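Local coordinates for protein monovalent Na+/H+ antiporter subunit C (Dietzia sp. DQ12-45-1b, PDB 7D3U) that forms part of the membrane-embedded Mrp complex, which exchanges sodium ions for protons across the bacterial cell membrane, at residues L10-F14 with F30-A36. Numbering follows the deposited sequence.
Sequences LMAGF and FILLSHA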
ATOM      1  N   LEU C  10       6.795  17.054  22.113  1.00 69.70           N
ATOM      2  CA  LEU C  10       6.657  17.137  20.662  1.00 69.70           C
ATOM      3  C   LEU C  10       5.740  16.044  20.129  1.00 69.70           C
ATOM      4  O   LEU C  10       4.944  16.285  19.215  1.00 69.70           O
ATOM      5  CB  LEU C  10       8.029  17.057  19.999  1.00 69.70           C
ATOM      6  CG  LEU C  10       8.901  18.302  20.143  1.00 69.70           C
ATOM      7  CD1 LEU C  10      10.273  18.052  19.554  1.00 69.70           C
ATOM      8  CD2 LEU C  10       8.241  19.490  19.475  1.00 69.70           C
ATOM      9  N   MET C  11       5.828  14.837  20.689  1.00 71.98           N
ATOM     10  CA  MET C  11       4.959  13.755  20.242  1.00 71.98           C
ATOM     11  C   MET C  11       3.507  14.029  20.606  1.00 71.98           C
ATOM     12  O   MET C  11       2.601  13.729  19.822  1.00 71.98           O
ATOM     13  CB  MET C  11       5.422  12.428  20.837  1.00 71.98           C
ATOM     14  CG  MET C  11       6.639  11.841  20.153  1.00 71.98           C
ATOM     15  SD  MET C  11       6.302  11.341  18.459  1.00 71.98           S
ATOM     16  CE  MET C  11       4.854  10.319  18.698  1.00 71.98           C
ATOM     17  N   ALA C  12       3.265  14.603  21.786  1.00 69.57           N
ATOM     18  CA  ALA C  12       1.904  14.980  22.150  1.00 69.57           C
ATOM     19  C   ALA C  12       1.371  16.059  21.219  1.00 69.57           C
ATOM     20  O   ALA C  12       0.217  15.995  20.775  1.00 69.57           O
ATOM     21  CB  ALA C  12       1.859  15.453  23.602  1.00 69.57           C
ATOM     22  N   GLY C  13       2.200  17.057  20.906  1.00 69.52           N
ATOM     23  CA  GLY C  13       1.786  18.076  19.959  1.00 69.52           C
ATOM     24  C   GLY C  13       1.460  17.500  18.596  1.00 69.52           C
ATOM     25  O   GLY C  13       0.477  17.895  17.963  1.00 69.52           O
ATOM     26  N   PHE C  14       2.270  16.548  18.130  1.00 69.12           N
ATOM     27  CA  PHE C  14       1.991  15.901  16.853  1.00 69.12           C
ATOM     28  C   PHE C  14       0.674  15.143  16.900  1.00 69.12           C
ATOM     29  O   PHE C  14      -0.163  15.278  16.001  1.00 69.12           O
ATOM     30  CB  PHE C  14       3.123  14.952  16.470  1.00 69.12           C
ATOM     31  CG  PHE C  14       2.654  13.734  15.721  1.00 69.12           C
ATOM     32  CD1 PHE C  14       2.218  13.833  14.412  1.00 69.12           C
ATOM     33  CD2 PHE C  14       2.640  12.495  16.331  1.00 69.12           C
ATOM     34  CE1 PHE C  14       1.782  12.721  13.728  1.00 69.12           C
ATOM     35  CE2 PHE C  14       2.204  11.380  15.649  1.00 69.12           C
ATOM     36  CZ  PHE C  14       1.775  11.494  14.346  1.00 69.12           C
ATOM     37  N   PHE C  30       2.904  16.940  11.612  1.00 68.72           N
ATOM     38  CA  PHE C  30       3.964  16.123  11.031  1.00 68.72           C
ATOM     39  C   PHE C  30       5.331  16.775  11.197  1.00 68.72           C
ATOM     40  O   PHE C  30       6.335  16.073  11.360  1.00 68.72           O
ATOM     41  CB  PHE C  30       3.674  15.845   9.560  1.00 68.72           C
ATOM     42  CG  PHE C  30       2.713  14.718   9.344  1.00 68.72           C
ATOM     43  CD1 PHE C  30       3.016  13.445   9.786  1.00 68.72           C
ATOM     44  CD2 PHE C  30       1.505  14.930   8.711  1.00 68.72           C
ATOM     45  CE1 PHE C  30       2.137  12.406   9.596  1.00 68.72           C
ATOM     46  CE2 PHE C  30       0.623  13.891   8.519  1.00 68.72           C
ATOM     47  CZ  PHE C  30       0.939  12.629   8.963  1.00 68.72           C
ATOM     48  N   ILE C  31       5.389  18.107  11.180  1.00 67.24           N
ATOM     49  CA  ILE C  31       6.641  18.803  11.465  1.00 67.24           C
ATOM     50  C   ILE C  31       7.084  18.521  12.894  1.00 67.24           C
ATOM     51  O   ILE C  31       8.258  18.232  13.159  1.00 67.24           O
ATOM     52  CB  ILE C  31       6.486  20.313  11.211  1.00 67.24           C
ATOM     53  CG1 ILE C  31       6.390  20.597   9.715  1.00 67.24           C
ATOM     54  CG2 ILE C  31       7.646  21.077  11.815  1.00 67.24           C
ATOM     55  CD1 ILE C  31       6.133  22.044   9.396  1.00 67.24           C
ATOM     56  N   LEU C  32       6.145  18.596  13.838  1.00 67.93           N
ATOM     57  CA  LEU C  32       6.476  18.302  15.229  1.00 67.93           C
ATOM     58  C   LEU C  32       6.903  16.849  15.398  1.00 67.93           C
ATOM     59  O   LEU C  32       7.801  16.544  16.192  1.00 67.93           O
ATOM     60  CB  LEU C  32       5.287  18.618  16.132  1.00 67.93           C
ATOM     61  CG  LEU C  32       4.948  20.094  16.321  1.00 67.93           C
ATOM     62  CD1 LEU C  32       4.117  20.283  17.573  1.00 67.93           C
ATOM     63  CD2 LEU C  32       6.209  20.934  16.383  1.00 67.93           C
ATOM     64  N   LEU C  33       6.278  15.937  14.655  1.00 66.86           N
ATOM     65  CA  LEU C  33       6.646  14.528  14.745  1.00 66.86           C
ATOM     66  C   LEU C  33       8.045  14.287  14.192  1.00 66.86           C
ATOM     67  O   LEU C  33       8.823  13.512  14.764  1.00 66.86           O
ATOM     68  CB  LEU C  33       5.621  13.678  14.004  1.00 66.86           C
ATOM     69  CG  LEU C  33       5.996  12.236  13.681  1.00 66.86           C
ATOM     70  CD1 LEU C  33       5.950  11.378  14.927  1.00 66.86           C
ATOM     71  CD2 LEU C  33       5.087  11.674  12.607  1.00 66.86           C
ATOM     72  N   SER C  34       8.379  14.936  13.076  1.00 67.17           N
ATOM     73  CA  SER C  34       9.737  14.852  12.552  1.00 67.17           C
ATOM     74  C   SER C  34      10.738  15.419  13.547  1.00 67.17           C
ATOM     75  O   SER C  34      11.834  14.870  13.720  1.00 67.17           O
ATOM     76  CB  SER C  34       9.831  15.588  11.218  1.00 67.17           C
ATOM     77  OG  SER C  34      11.147  16.059  10.991  1.00 67.17           O
ATOM     78  N   HIS C  35      10.380  16.519  14.215  1.00 68.46           N
ATOM     79  CA  HIS C  35      11.251  17.070  15.248  1.00 68.46           C
ATOM     80  C   HIS C  35      11.461  16.073  16.380  1.00 68.46           C
ATOM     81  O   HIS C  35      12.581  15.909  16.876  1.00 68.46           O
ATOM     82  CB  HIS C  35      10.666  18.372  15.790  1.00 68.46           C
ATOM     83  CG  HIS C  35      10.906  19.556  14.910  1.00 68.46           C
ATOM     84  ND1 HIS C  35      11.974  19.634  14.045  1.00 68.46           N
ATOM     85  CD2 HIS C  35      10.217  20.712  14.764  1.00 68.46           C
ATOM     86  CE1 HIS C  35      11.932  20.787  13.401  1.00 68.46           C
ATOM     87  NE2 HIS C  35      10.876  21.459  13.819  1.00 68.46           N
ATOM     88  N   ALA C  36      10.390  15.397  16.800  1.00 67.21           N
ATOM     89  CA  ALA C  36      10.511  14.405  17.864  1.00 67.21           C
ATOM     90  C   ALA C  36      11.407  13.251  17.443  1.00 67.21           C
ATOM     91  O   ALA C  36      12.215  12.758  18.239  1.00 67.21           O
ATOM     92  CB  ALA C  36       9.129  13.892  18.261  1.00 67.21           C
TER
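Leu-33 lies against one face of the Phe-14 ring and forms the close-packed part of this interhelical contact. Leu-33 CB sits over the face as a CH-pi donor, 3.7 Å from the centroid of the Phe-14 ring. With CG anti to the backbone N (chi1 165°), the Leu-33 side chain runs alongside the phenylalanine, pointing the same way: CD1 rests over the CD2/CE2 side and CD2 over CE1 and CZ. CD1 also meets the sulfur of Met-11, whose chain, bent at chi2 and chi3, curls its end toward the partner helix although its CB starts off to the flank. Ala-36 CB fits between Met-11 CG (3.7 Å) and Leu-10 CB (3.8 Å). Leu-10 then sends CD1 to His-35 CB, while its CD2 meets Leu-32 CD2 at 4.0 Å, the two side chains crossing at about a right angle. At Gly-13 the helix offers bare backbone, and Leu-32 CD1 rests 4.0 Å from its CA. The looser part is the oblique pair of Phe-14 and Phe-30, whose ring centroids are 6.0 Å apart. No hydrogen bond crosses between the segments; apolar packing joins them. Subunit A covers the Leu-10, Leu-32 and His-35 side, subunit D the side of Phe-14, Phe-30 and Leu-33, and a dodecyl-maltoside detergent touches Ala-12 on the far side of helix 2-17. Helices 2-17 and 24-44 thus pack as an antiparallel pair (156° between the segment axes, 7.8 Å apart), with helix 66-90 against the latter, the three-helix fold of the NuoK-like (chain 4L) family.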